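Arylalkylamine N-Acetyltransferase 2 (Aedes aegypti, PDB 4FD5) probably transfers acyl groups from acyl-CoA to the amines of arylalkylamines such as dopamine and serotonin, as a GNAT-fold N-acetyltransferase. Local coordinates at residues A[11-16]-A[61-66]; A[27-32]-A[135-140]; A[35-40]-A[106-111]; A[114-119]-A[214-219]; A[172-177]-A[208-213]. All blocks are in the same frame, centred on the assembly; numbering follows the deposited sequence.

How the interactions relate
Interactions 1, 2 and 4 reach the same mixed seven-stranded sheet, at strands 10-13, 129-138 and 213-220; interaction 3 joins two helices, and interaction 5 a helix start to the loop leading into strand 213-220. Interaction 1 lies on the opposite side of the chain's centre from interactions 3, 4 and 5, with centres about 25 to 26 Å away. Along the chain, interactions 1 and 2 cross, interaction 3 is nested within the loop closed by interaction 2, and interaction 5 within that closed by interaction 4. Interactions 3 and 4 share helix 103-116, and L111 packs on L214. Interaction 3 touches interactions 2, 4 and 5, so these four form one connected group in the GNAT fold.

Interaction 1. Residues A[11-16]-A[61-66]; sequences FETISS and KDNVSI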
# COMPACT_ATOMS: atom_id res chain seq x y z
N PHE A 11 -11.52 13.90 -7.94
CA PHE A 11 -11.12 13.01 -6.83
C PHE A 11 -12.32 12.74 -5.95
O PHE A 11 -13.06 13.66 -5.57
CB PHE A 11 -9.96 13.60 -6.03
CG PHE A 11 -8.72 13.80 -6.83
CD1 PHE A 11 -8.51 15.00 -7.51
CD2 PHE A 11 -7.79 12.79 -6.96
CE1 PHE A 11 -7.38 15.18 -8.28
CE2 PHE A 11 -6.65 12.97 -7.74
CZ PHE A 11 -6.45 14.17 -8.39
N GLU A 12 -12.53 11.46 -5.64
CA GLU A 12 -13.69 11.05 -4.85
C GLU A 12 -13.31 9.95 -3.88
O GLU A 12 -12.41 9.17 -4.14
CB GLU A 12 -14.79 10.52 -5.76
CG GLU A 12 -15.24 11.46 -6.88
CD GLU A 12 -16.03 12.65 -6.37
OE1 GLU A 12 -16.50 12.60 -5.21
OE2 GLU A 12 -16.18 13.63 -7.13
N THR A 13 -14.02 9.88 -2.76
CA THR A 13 -13.88 8.72 -1.87
C THR A 13 -14.51 7.52 -2.59
O THR A 13 -15.55 7.66 -3.22
CB THR A 13 -14.58 8.98 -0.52
OG1 THR A 13 -14.00 10.14 0.10
CG2 THR A 13 -14.43 7.77 0.41
N ILE A 14 -13.88 6.34 -2.50
CA ILE A 14 -14.36 5.19 -3.28
C ILE A 14 -15.51 4.52 -2.58
O ILE A 14 -15.36 4.02 -1.46
CB ILE A 14 -13.24 4.15 -3.53
CG1 ILE A 14 -12.02 4.85 -4.14
CG2 ILE A 14 -13.75 3.05 -4.47
CD1 ILE A 14 -10.84 3.94 -4.43
N SER A 15 -16.66 4.52 -3.25
CA SER A 15 -17.89 3.91 -2.73
C SER A 15 -18.06 2.52 -3.33
O SER A 15 -17.38 2.17 -4.29
CB SER A 15 -19.10 4.77 -3.09
OG SER A 15 -19.36 4.69 -4.48
N SER A 16 -18.98 1.74 -2.79
CA SER A 16 -19.10 0.34 -3.19
C SER A 16 -19.42 0.13 -4.68
O SER A 16 -19.04 -0.89 -5.26
CB SER A 16 -20.13 -0.40 -2.33
OG SER A 16 -21.46 0.07 -2.55
N LYS A 61 -13.49 -1.28 2.12
CA LYS A 61 -14.63 -1.11 3.03
C LYS A 61 -14.39 -0.21 4.24
O LYS A 61 -15.34 0.16 4.95
CB LYS A 61 -15.16 -2.48 3.45
CG LYS A 61 -15.83 -3.19 2.30
CD LYS A 61 -16.08 -4.66 2.59
CE LYS A 61 -16.76 -5.31 1.41
NZ LYS A 61 -17.00 -6.76 1.61
N ASP A 62 -13.13 0.17 4.48
CA ASP A 62 -12.84 1.18 5.51
C ASP A 62 -13.32 2.58 5.12
O ASP A 62 -13.29 3.51 5.94
CB ASP A 62 -11.35 1.23 5.86
CG ASP A 62 -10.90 0.09 6.76
OD1 ASP A 62 -11.77 -0.62 7.35
OD2 ASP A 62 -9.68 -0.11 6.89
N ASN A 63 -13.72 2.73 3.86
CA ASN A 63 -14.35 3.95 3.36
C ASN A 63 -13.44 5.17 3.46
O ASN A 63 -13.90 6.29 3.69
CB ASN A 63 -15.63 4.24 4.15
CG ASN A 63 -16.60 5.11 3.37
OD1 ASN A 63 -16.63 5.08 2.14
ND2 ASN A 63 -17.40 5.90 4.09
N VAL A 64 -12.14 4.96 3.30
CA VAL A 64 -11.19 6.08 3.32
C VAL A 64 -10.26 6.07 2.11
O VAL A 64 -9.24 6.78 2.11
CB VAL A 64 -10.35 6.18 4.62
CG1 VAL A 64 -11.24 6.58 5.81
CG2 VAL A 64 -9.63 4.87 4.92
N SER A 65 -10.60 5.29 1.08
CA SER A 65 -9.79 5.25 -0.13
C SER A 65 -10.21 6.34 -1.11
O SER A 65 -11.37 6.74 -1.13
CB SER A 65 -9.90 3.88 -0.81
OG SER A 65 -9.45 2.86 0.07
N ILE A 66 -9.27 6.80 -1.94
CA ILE A 66 -9.55 7.88 -2.89
C ILE A 66 -9.31 7.38 -4.32
O ILE A 66 -8.37 6.65 -4.56
CB ILE A 66 -8.59 9.06 -2.67
CG1 ILE A 66 -8.60 9.51 -1.21
CG2 ILE A 66 -8.91 10.21 -3.63
CD1 ILE A 66 -9.87 10.13 -0.78
O HOH W 1 -13.11 3.57 0.27
O HOH W 2 -16.78 2.64 0.46
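I14 reaches S65 with both its backbone and its side chain. CD1 at the tip of I14 lies 3.7 Å from S65 CB, and an equal 3.7 Å separates I14 CD1 from I66 O. Having CG1 beside the backbone N and anti to the carbonyl carbon (chi1 -53°) puts I14 CG1 against S65 O and I66 C. Its amide donates to S65 O over 2.9 Å, the donor standing above the carbonyl plane, 38° out of it. T13 comes to the same oxygen through its CA and its CG2 methyl, and that methyl also meets N63 O at 3.6 Å. T13 and I66 form an antiparallel non-hydrogen-bonded pair, joining strand 10-13, at the margin of the GNAT sheet, to the start of strand 66-69. Their side chains share one sheet face, which helix 147-161 covers: I66 touches S155 and F11 touches K154. On that face I66 CG2 meets F11 CB at 4.3 Å and stands at the edge of the phenyl ring, near its plane. S65 OG is engaged by the backbone N of N81. Farther along, one water donates to both I14 O and N63 OD1, and another bridges I14 O to S65 N.

Interaction 2. Residues A[27-32]-A[135-140]; sequences RQTFFA and ILSVDS
The F30 ring lies over I135, whose CG2 methyl sits 3.6 Å from the ring centroid and only 11° off the ring normal. This is a CH-pi contact over the middle of one face. The other branch of I135 touches the same ring, with CD1 3.7 Å from F30 CE2. The CB bond of F30 points toward the strand, and CG is anti to the backbone N (chi1 -179°). F30 CB and CD1 pack on S137, with CB 3.6 Å from S137 OG. I135 CD1 also meets F31 CE1 at 4.1 Å, the two side chains crossing at about a right angle, and F31 CD1 in turn lies in plane at the edge of the F30 ring. One isoleucine thus serves both phenylalanines.

Next to this apolar patch the contact turns polar. T29 OG1 and S137 OG stand 3.4 Å apart, and both are held by H25: its backbone O accepts from T29 OG1, while its NE2 is hydrogen-bonded to S137 OG. T29 CG2 meets D139 OD2 at 3.8 Å, a carboxylate oxygen that R141 holds in a salt bridge. Behind the first shell, helix 50-60 covers F31 and reaches I135 through S56, and the strand itself is fixed by backbone bonds to L80 and V78 of strand 75-85. The contact joins helix 19-29 and the turn after it to strand 129-138, a central strand of the GNAT sheet. Through D139 it leads into the loop of R141 and R143, probably the arginine- and glycine-rich loop that binds CoA pyrophosphate in GNAT enzymes.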
# COMPACT_ATOMS: atom_id res chain seq x y z
N ARG A 27 -5.97 -5.16 -11.05
CA ARG A 27 -5.57 -6.36 -11.77
C ARG A 27 -4.80 -5.98 -13.00
O ARG A 27 -3.87 -6.68 -13.39
CB ARG A 27 -6.79 -7.15 -12.23
CG ARG A 27 -7.51 -7.87 -11.14
CD ARG A 27 -8.49 -8.88 -11.74
NE ARG A 27 -9.39 -9.37 -10.72
CZ ARG A 27 -10.62 -8.90 -10.52
NH1 ARG A 27 -11.11 -7.92 -11.28
NH2 ARG A 27 -11.38 -9.41 -9.55
N GLN A 28 -5.20 -4.87 -13.61
CA GLN A 28 -4.67 -4.58 -14.93
C GLN A 28 -3.40 -3.77 -14.81
O GLN A 28 -2.53 -3.86 -15.68
CB GLN A 28 -5.68 -3.82 -15.78
CG GLN A 28 -6.88 -4.65 -16.22
CD GLN A 28 -6.50 -5.76 -17.18
OE1 GLN A 28 -5.53 -5.65 -17.94
NE2 GLN A 28 -7.26 -6.85 -17.15
N THR A 29 -3.27 -3.01 -13.73
CA THR A 29 -2.22 -2.00 -13.76
C THR A 29 -1.23 -2.12 -12.63
O THR A 29 -0.10 -1.62 -12.73
CB THR A 29 -2.76 -0.55 -13.80
OG1 THR A 29 -3.36 -0.22 -12.55
CG2 THR A 29 -3.78 -0.36 -14.90
N PHE A 30 -1.64 -2.78 -11.55
CA PHE A 30 -0.89 -2.67 -10.31
C PHE A 30 -0.31 -3.97 -9.79
O PHE A 30 0.88 -4.05 -9.54
CB PHE A 30 -1.73 -2.01 -9.22
CG PHE A 30 -1.00 -1.87 -7.92
CD1 PHE A 30 -0.13 -0.80 -7.73
CD2 PHE A 30 -1.15 -2.80 -6.91
CE1 PHE A 30 0.57 -0.66 -6.55
CE2 PHE A 30 -0.46 -2.66 -5.72
CZ PHE A 30 0.41 -1.59 -5.53
N PHE A 31 -1.16 -4.97 -9.60
CA PHE A 31 -0.79 -6.15 -8.82
C PHE A 31 0.47 -6.83 -9.35
O PHE A 31 1.37 -7.14 -8.59
CB PHE A 31 -1.94 -7.16 -8.79
CG PHE A 31 -3.09 -6.79 -7.87
CD1 PHE A 31 -2.87 -6.15 -6.66
CD2 PHE A 31 -4.39 -7.13 -8.21
CE1 PHE A 31 -3.92 -5.85 -5.81
CE2 PHE A 31 -5.46 -6.84 -7.36
CZ PHE A 31 -5.22 -6.18 -6.17
N ALA A 32 0.53 -7.08 -10.66
CA ALA A 32 1.65 -7.81 -11.24
C ALA A 32 2.94 -6.97 -11.33
O ALA A 32 4.02 -7.52 -11.49
CB ALA A 32 1.28 -8.35 -12.62
N ILE A 135 -2.10 1.04 -1.07
CA ILE A 135 -1.79 0.98 -2.49
C ILE A 135 -1.85 2.37 -3.09
O ILE A 135 -2.79 3.11 -2.81
CB ILE A 135 -2.78 0.09 -3.26
CG1 ILE A 135 -2.57 -1.38 -2.88
CG2 ILE A 135 -2.62 0.29 -4.77
CD1 ILE A 135 -3.46 -2.34 -3.66
N LEU A 136 -0.86 2.73 -3.90
CA LEU A 136 -0.91 3.96 -4.69
C LEU A 136 -0.64 3.55 -6.13
O LEU A 136 0.43 3.01 -6.43
CB LEU A 136 0.15 4.96 -4.20
CG LEU A 136 0.32 6.26 -4.99
CD1 LEU A 136 -0.97 7.07 -4.98
CD2 LEU A 136 1.46 7.05 -4.40
N SER A 137 -1.61 3.81 -7.00
CA SER A 137 -1.58 3.25 -8.36
C SER A 137 -2.12 4.28 -9.35
O SER A 137 -3.15 4.90 -9.10
CB SER A 137 -2.46 1.99 -8.41
OG SER A 137 -2.50 1.46 -9.72
N VAL A 138 -1.41 4.50 -10.46
CA VAL A 138 -1.88 5.41 -11.50
C VAL A 138 -1.75 4.72 -12.85
O VAL A 138 -0.68 4.22 -13.19
CB VAL A 138 -1.07 6.73 -11.52
CG1 VAL A 138 -1.55 7.65 -12.66
CG2 VAL A 138 -1.16 7.42 -10.18
N ASP A 139 -2.86 4.67 -13.58
CA ASP A 139 -2.94 4.05 -14.90
C ASP A 139 -1.94 4.74 -15.85
O ASP A 139 -1.83 5.97 -15.84
CB ASP A 139 -4.37 4.19 -15.43
CG ASP A 139 -4.60 3.43 -16.72
OD1 ASP A 139 -3.94 3.76 -17.73
OD2 ASP A 139 -5.46 2.51 -16.75
N SER A 140 -1.20 3.96 -16.63
CA SER A 140 -0.17 4.53 -17.50
C SER A 140 -0.70 5.63 -18.42
O SER A 140 0.04 6.57 -18.76
CB SER A 140 0.53 3.45 -18.33
OG SER A 140 -0.40 2.82 -19.22

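Interaction 3. Residues A[35-40]-A[106-111]; sequences PLNKAV and KKIFKL
I108 is the residue round which helices 35-39 and 103-116 meet: its CG1 and CG2 both pack on L36, while CD1 goes to N37 and V40. Its CG1 is anti to the carbonyl carbon (chi1 -63°) and lies 4.0 Å from L36 CB. Beyond it, chi2 of 167° extends the chain and brings CD1 to both N37 and V40: I108 CD1 is 3.3 Å from N37 OD1 and 4.0 Å from V40 CG2. The remaining branch, I108 CG2, faces L36 CD1 at 4.1 Å. L36 CD1 also touches L111 CD2 at 4.2 Å. V40 uses both methyls: CG2 goes to I108, and CG1 meets K107 CD, where an extended lysine chain crosses it obliquely. The short segments run closer to antiparallel than to parallel, at 143°, with their axes 10.3 Å apart. F205 touches V40 and L111, and Y193 touches L36. No hydrogen bond joins the two segments. The amide nitrogen of N37 is engaged by F31 O, which helps fix the group whose oxygen meets the I108 methyl. The contact therefore rests on aliphatic packing, with the lysine contributing the hydrocarbon part of its chain.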
# COMPACT_ATOMS: atom_id res chain seq x y z
N PRO A 35 6.66 -4.22 -6.84
CA PRO A 35 8.01 -4.81 -6.76
C PRO A 35 8.09 -6.22 -6.14
O PRO A 35 8.72 -7.10 -6.72
CB PRO A 35 8.78 -3.81 -5.89
CG PRO A 35 8.09 -2.51 -6.11
CD PRO A 35 6.63 -2.85 -6.30
N LEU A 36 7.48 -6.42 -4.97
CA LEU A 36 7.53 -7.73 -4.31
C LEU A 36 6.70 -8.80 -5.03
O LEU A 36 7.16 -9.92 -5.22
CB LEU A 36 7.12 -7.64 -2.84
CG LEU A 36 7.91 -6.64 -1.99
CD1 LEU A 36 7.49 -6.77 -0.54
CD2 LEU A 36 9.41 -6.83 -2.16
N ASN A 37 5.48 -8.44 -5.41
CA ASN A 37 4.64 -9.35 -6.18
C ASN A 37 5.38 -9.84 -7.41
O ASN A 37 5.36 -11.02 -7.73
CB ASN A 37 3.36 -8.64 -6.62
CG ASN A 37 2.46 -8.30 -5.46
OD1 ASN A 37 2.71 -8.69 -4.32
ND2 ASN A 37 1.38 -7.57 -5.75
N LYS A 38 6.05 -8.92 -8.10
CA LYS A 38 6.76 -9.28 -9.31
C LYS A 38 7.97 -10.17 -9.00
O LYS A 38 8.23 -11.15 -9.70
CB LYS A 38 7.20 -8.03 -10.08
CG LYS A 38 7.81 -8.33 -11.44
CD LYS A 38 8.36 -7.10 -12.11
CE LYS A 38 7.26 -6.15 -12.52
NZ LYS A 38 7.78 -5.11 -13.46
N ALA A 39 8.70 -9.82 -7.94
CA ALA A 39 9.87 -10.60 -7.54
C ALA A 39 9.58 -12.09 -7.31
O ALA A 39 10.40 -12.95 -7.62
CB ALA A 39 10.52 -9.99 -6.30
N VAL A 40 8.41 -12.40 -6.75
CA VAL A 40 8.09 -13.80 -6.46
C VAL A 40 7.03 -14.39 -7.38
O VAL A 40 6.42 -15.43 -7.07
CB VAL A 40 7.72 -14.01 -4.98
CG1 VAL A 40 8.92 -13.70 -4.09
CG2 VAL A 40 6.51 -13.16 -4.61
N LYS A 106 3.12 -15.70 1.27
CA LYS A 106 3.64 -15.81 2.63
C LYS A 106 5.00 -15.12 2.78
O LYS A 106 5.27 -14.52 3.83
CB LYS A 106 3.73 -17.27 3.05
CG LYS A 106 4.13 -17.45 4.49
CD LYS A 106 4.12 -18.93 4.88
CE LYS A 106 4.93 -19.19 6.16
NZ LYS A 106 5.03 -20.64 6.49
N LYS A 107 5.85 -15.21 1.76
CA LYS A 107 7.13 -14.48 1.81
C LYS A 107 6.91 -12.98 2.01
O LYS A 107 7.59 -12.32 2.84
CB LYS A 107 7.92 -14.70 0.53
CG LYS A 107 8.35 -16.15 0.33
CD LYS A 107 9.12 -16.28 -0.97
CE LYS A 107 9.60 -17.72 -1.17
NZ LYS A 107 10.09 -17.93 -2.55
N ILE A 108 5.99 -12.45 1.21
CA ILE A 108 5.67 -11.01 1.32
C ILE A 108 5.08 -10.63 2.69
O ILE A 108 5.56 -9.70 3.37
CB ILE A 108 4.70 -10.59 0.20
CG1 ILE A 108 5.36 -10.78 -1.16
CG2 ILE A 108 4.24 -9.14 0.41
CD1 ILE A 108 4.39 -10.70 -2.32
N PHE A 109 4.05 -11.37 3.10
CA PHE A 109 3.42 -11.13 4.39
C PHE A 109 4.46 -11.15 5.52
O PHE A 109 4.49 -10.26 6.37
CB PHE A 109 2.33 -12.18 4.66
CG PHE A 109 1.54 -11.94 5.93
CD1 PHE A 109 0.25 -11.40 5.87
CD2 PHE A 109 2.07 -12.25 7.17
CE1 PHE A 109 -0.48 -11.17 7.04
CE2 PHE A 109 1.35 -12.03 8.34
CZ PHE A 109 0.08 -11.49 8.27
N LYS A 110 5.32 -12.16 5.49
CA LYS A 110 6.36 -12.32 6.49
C LYS A 110 7.31 -11.13 6.55
O LYS A 110 7.61 -10.64 7.64
CB LYS A 110 7.14 -13.62 6.24
CG LYS A 110 8.16 -13.96 7.30
CD LYS A 110 8.74 -15.37 7.05
CE LYS A 110 10.17 -15.49 7.57
NZ LYS A 110 10.28 -15.41 9.05
N LEU A 111 7.79 -10.67 5.40
CA LEU A 111 8.70 -9.52 5.43
C LEU A 111 8.02 -8.30 6.05
O LEU A 111 8.59 -7.62 6.92
CB LEU A 111 9.20 -9.18 4.03
CG LEU A 111 9.99 -7.87 3.92
CD1 LEU A 111 11.25 -7.87 4.81
CD2 LEU A 111 10.35 -7.62 2.46

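Interaction 4. Residues A[114-119]-A[214-219]; sequences EQNLKI and LKIMCK
I119 CD1 and I216 CG2 press together at 3.4 Å, closer than usual for two methyl carbons. The two chains run antiparallel past one another. I119 reaches this position with CG1 between its backbone N and carbonyl carbon (chi1 61°), from the type I turn N116 to I119 at the end of helix 103-116. I216 works with its other branch too: CG1 is anti to the carbonyl carbon (chi1 -62°), and CD1 at its end comes up to the N116 amide group, 3.7 Å from N116 OD1, and also lies 3.9 Å from Q115 CB. That amide is held by polar partners, K168 on OD1 and D170 and L112 on ND2, so a methyl meets a group already turned into place.

Through these residues the end of helix 103-116 lies against one face of strand 213-220, the face that carries L214 and I216; K215 and M217 point to the other side. This is helix-on-sheet packing in the GNAT fold; the strand sits between strands 166-171 and 186-192, and D170 and K168 also touch I216.

Toward L214 the packing is looser and partly bridged by water. Q115 CG lies 3.8 Å from L214 CD2, these side chains too being oppositely directed. The far end of Q115 is bridged rather than packed: a single water donates to Q115 OE1 at 3.0 Å and to L214 O at 3.1 Å. Q115 also leans on C189 of strand 186-192, and L214 on Y193.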
# COMPACT_ATOMS: atom_id res chain seq x y z
N GLU A 114 7.53 -8.78 9.89
CA GLU A 114 8.81 -8.68 10.56
C GLU A 114 9.27 -7.24 10.68
O GLU A 114 9.74 -6.82 11.74
CB GLU A 114 9.86 -9.45 9.80
CG GLU A 114 9.71 -10.93 9.87
CD GLU A 114 10.82 -11.61 9.12
OE1 GLU A 114 11.21 -11.10 8.04
OE2 GLU A 114 11.33 -12.63 9.62
N GLN A 115 9.16 -6.48 9.60
CA GLN A 115 9.66 -5.11 9.67
C GLN A 115 8.78 -4.28 10.59
O GLN A 115 9.29 -3.46 11.37
CB GLN A 115 9.76 -4.49 8.28
CG GLN A 115 10.86 -5.11 7.44
CD GLN A 115 12.22 -4.88 8.05
OE1 GLN A 115 12.66 -3.74 8.19
NE2 GLN A 115 12.89 -5.96 8.43
N ASN A 116 7.48 -4.52 10.55
CA ASN A 116 6.57 -3.80 11.44
C ASN A 116 6.78 -4.09 12.92
O ASN A 116 6.41 -3.27 13.77
CB ASN A 116 5.11 -4.03 11.04
CG ASN A 116 4.65 -3.03 10.01
OD1 ASN A 116 4.42 -1.86 10.33
ND2 ASN A 116 4.51 -3.47 8.76
N LEU A 117 7.37 -5.24 13.25
CA LEU A 117 7.73 -5.49 14.65
C LEU A 117 8.80 -4.55 15.23
O LEU A 117 8.98 -4.48 16.45
CB LEU A 117 8.21 -6.93 14.84
CG LEU A 117 7.17 -8.03 14.69
CD1 LEU A 117 7.85 -9.40 14.85
CD2 LEU A 117 6.06 -7.87 15.71
N LYS A 118 9.51 -3.83 14.37
CA LYS A 118 10.68 -3.10 14.83
C LYS A 118 10.35 -1.68 15.26
O LYS A 118 11.20 -0.97 15.79
CB LYS A 118 11.75 -3.09 13.74
CG LYS A 118 12.15 -4.49 13.32
CD LYS A 118 13.12 -4.47 12.16
CE LYS A 118 14.30 -3.56 12.47
NZ LYS A 118 15.45 -3.79 11.53
N ILE A 119 9.11 -1.28 15.03
CA ILE A 119 8.63 0.03 15.45
C ILE A 119 7.24 -0.07 16.06
O ILE A 119 6.50 -1.01 15.79
CB ILE A 119 8.59 1.03 14.27
CG1 ILE A 119 7.64 0.54 13.18
CG2 ILE A 119 10.00 1.31 13.74
CD1 ILE A 119 7.64 1.38 11.92
N LEU A 214 12.64 -1.63 1.13
CA LEU A 214 11.32 -1.48 1.74
C LEU A 214 11.48 -0.42 2.82
O LEU A 214 12.36 -0.54 3.67
CB LEU A 214 10.87 -2.79 2.39
CG LEU A 214 9.75 -2.70 3.42
CD1 LEU A 214 8.46 -2.16 2.81
CD2 LEU A 214 9.50 -4.06 4.02
N LYS A 215 10.65 0.63 2.78
CA LYS A 215 10.73 1.67 3.80
C LYS A 215 9.37 1.79 4.48
O LYS A 215 8.37 1.98 3.79
CB LYS A 215 11.11 3.02 3.20
CG LYS A 215 12.46 3.04 2.49
CD LYS A 215 12.82 4.46 2.05
CE LYS A 215 14.18 4.48 1.35
NZ LYS A 215 14.61 5.87 1.04
N ILE A 216 9.34 1.67 5.80
CA ILE A 216 8.16 2.03 6.57
C ILE A 216 8.28 3.51 6.95
O ILE A 216 9.24 3.92 7.64
CB ILE A 216 7.96 1.17 7.81
CG1 ILE A 216 7.76 -0.29 7.41
CG2 ILE A 216 6.77 1.68 8.63
CD1 ILE A 216 7.60 -1.22 8.60
N MET A 217 7.30 4.28 6.47
CA MET A 217 7.38 5.73 6.48
C MET A 217 6.14 6.30 7.14
O MET A 217 5.06 5.71 7.06
CB MET A 217 7.49 6.27 5.05
CG MET A 217 8.65 5.65 4.26
SD MET A 217 8.79 6.22 2.56
CE MET A 217 9.58 7.82 2.82
N CYS A 218 6.29 7.44 7.80
CA CYS A 218 5.13 8.03 8.46
C CYS A 218 5.14 9.56 8.50
O CYS A 218 6.16 10.20 8.27
CB CYS A 218 4.97 7.46 9.87
SG CYS A 218 6.24 8.04 11.00
N LYS A 219 3.98 10.13 8.77
CA LYS A 219 3.86 11.58 8.83
C LYS A 219 2.89 11.95 9.94
O LYS A 219 1.79 11.39 10.01
CB LYS A 219 3.35 12.12 7.49
CG LYS A 219 3.29 13.64 7.43
CD LYS A 219 2.71 14.14 6.13
CE LYS A 219 2.77 15.68 6.12
NZ LYS A 219 2.15 16.28 4.93
O HOH W 3 11.49 -1.58 6.50

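Interaction 5. Residues A[172-177]-A[208-213]; sequences TGAFSQ and DPPHEK
The imidazole of H211 has P210 CD over the centre of one face, 4.1 Å above the plane, and the amide N of A174 at its edge. A174 N lies 1° out of the ring plane and donates to H211 ND1 over 3.0 Å, at an N-H...N angle of 163°, so ND1 acts as the acceptor. The F175 ring stands obliquely to the imidazole, the planes at 77°, with F175 CD2 3.8 Å from H211 CE1. F175 CE2 also meets P210 CG at 3.8 Å, the two side chains crossing at about a right angle, and P210 follows a cis peptide bond. G173 is the N-cap residue of helix 174-182, and its CA comes 3.3 Å from H211 ND1. The histidine thus takes up an amide of the first turn, whose N-H groups have no acceptor within the helix, at the point where strand 166-171 leads into this GNAT helix. Q177, extended beyond CG, donates from NE2 to K213 O at 2.8 Å; the donor sits above the carbonyl plane while the oxygen lies in the amide plane. NE2 is shared with A171 O. A water accepts from K213 N, at the start of strand 213-220, and donates to Q177 OE1.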
# COMPACT_ATOMS: atom_id res chain seq x y z
N THR A 172 7.10 -0.25 -0.70
CA THR A 172 8.01 -1.27 -1.22
C THR A 172 8.77 -0.79 -2.44
O THR A 172 9.77 -1.40 -2.80
CB THR A 172 7.23 -2.54 -1.61
OG1 THR A 172 6.27 -2.23 -2.62
CG2 THR A 172 6.52 -3.11 -0.39
N GLY A 173 8.27 0.27 -3.07
CA GLY A 173 8.84 0.73 -4.33
C GLY A 173 9.39 2.15 -4.29
O GLY A 173 8.93 2.99 -3.51
N ALA A 174 10.34 2.42 -5.18
CA ALA A 174 11.01 3.71 -5.23
C ALA A 174 10.12 4.90 -5.60
O ALA A 174 10.33 6.01 -5.12
CB ALA A 174 12.21 3.64 -6.18
N PHE A 175 9.13 4.67 -6.47
CA PHE A 175 8.32 5.78 -6.94
C PHE A 175 7.41 6.30 -5.83
O PHE A 175 7.32 7.51 -5.61
CB PHE A 175 7.53 5.40 -8.19
CG PHE A 175 8.39 4.99 -9.36
CD1 PHE A 175 9.02 5.96 -10.14
CD2 PHE A 175 8.58 3.66 -9.67
CE1 PHE A 175 9.83 5.58 -11.22
CE2 PHE A 175 9.39 3.28 -10.74
CZ PHE A 175 10.00 4.25 -11.51
N SER A 176 6.76 5.37 -5.13
CA SER A 176 5.86 5.78 -4.05
C SER A 176 6.67 6.38 -2.89
O SER A 176 6.23 7.33 -2.24
CB SER A 176 4.95 4.62 -3.60
OG SER A 176 5.58 3.78 -2.66
N GLN A 177 7.86 5.83 -2.66
CA GLN A 177 8.76 6.43 -1.68
C GLN A 177 9.06 7.89 -2.01
O GLN A 177 8.99 8.76 -1.13
CB GLN A 177 10.07 5.63 -1.58
CG GLN A 177 9.88 4.27 -0.89
CD GLN A 177 11.03 3.29 -1.11
OE1 GLN A 177 12.10 3.65 -1.62
NE2 GLN A 177 10.80 2.05 -0.73
N ASP A 208 13.34 -5.77 -9.53
CA ASP A 208 13.81 -5.01 -10.67
C ASP A 208 14.19 -3.60 -10.27
O ASP A 208 13.60 -3.02 -9.36
CB ASP A 208 12.74 -4.96 -11.77
CG ASP A 208 12.49 -6.31 -12.40
OD1 ASP A 208 13.27 -7.24 -12.14
OD2 ASP A 208 11.51 -6.44 -13.16
N PRO A 209 15.20 -3.03 -10.94
CA PRO A 209 15.49 -1.61 -10.75
C PRO A 209 14.26 -0.80 -11.15
O PRO A 209 13.52 -1.25 -12.03
CB PRO A 209 16.64 -1.35 -11.73
CG PRO A 209 17.28 -2.69 -11.92
CD PRO A 209 16.15 -3.68 -11.86
N PRO A 210 14.03 0.37 -10.52
CA PRO A 210 14.90 1.06 -9.56
C PRO A 210 14.61 0.74 -8.09
O PRO A 210 15.05 1.49 -7.22
CB PRO A 210 14.53 2.52 -9.80
CG PRO A 210 13.06 2.45 -10.08
CD PRO A 210 12.85 1.18 -10.87
N HIS A 211 13.90 -0.35 -7.83
CA HIS A 211 13.49 -0.64 -6.46
C HIS A 211 14.66 -1.20 -5.69
O HIS A 211 15.41 -2.03 -6.22
CB HIS A 211 12.29 -1.56 -6.48
CG HIS A 211 11.20 -1.06 -7.37
ND1 HIS A 211 10.55 0.13 -7.14
CD2 HIS A 211 10.69 -1.56 -8.52
CE1 HIS A 211 9.66 0.34 -8.10
NE2 HIS A 211 9.73 -0.68 -8.95
N GLU A 212 14.86 -0.71 -4.48
CA GLU A 212 16.04 -1.04 -3.71
C GLU A 212 15.73 -1.45 -2.27
O GLU A 212 16.35 -2.36 -1.72
CB GLU A 212 16.99 0.15 -3.71
CG GLU A 212 18.44 -0.20 -3.58
CD GLU A 212 19.33 0.94 -4.03
OE1 GLU A 212 20.08 0.76 -5.01
OE2 GLU A 212 19.28 2.01 -3.39
N LYS A 213 14.77 -0.76 -1.67
CA LYS A 213 14.47 -0.91 -0.24
C LYS A 213 12.99 -0.97 0.04
O LYS A 213 12.19 -0.42 -0.71
CB LYS A 213 15.02 0.29 0.54
CG LYS A 213 16.52 0.44 0.55
CD LYS A 213 16.92 1.80 1.12
CE LYS A 213 18.44 1.96 1.15
NZ LYS A 213 18.83 3.20 1.87
O HOH W 4 14.04 1.92 -2.69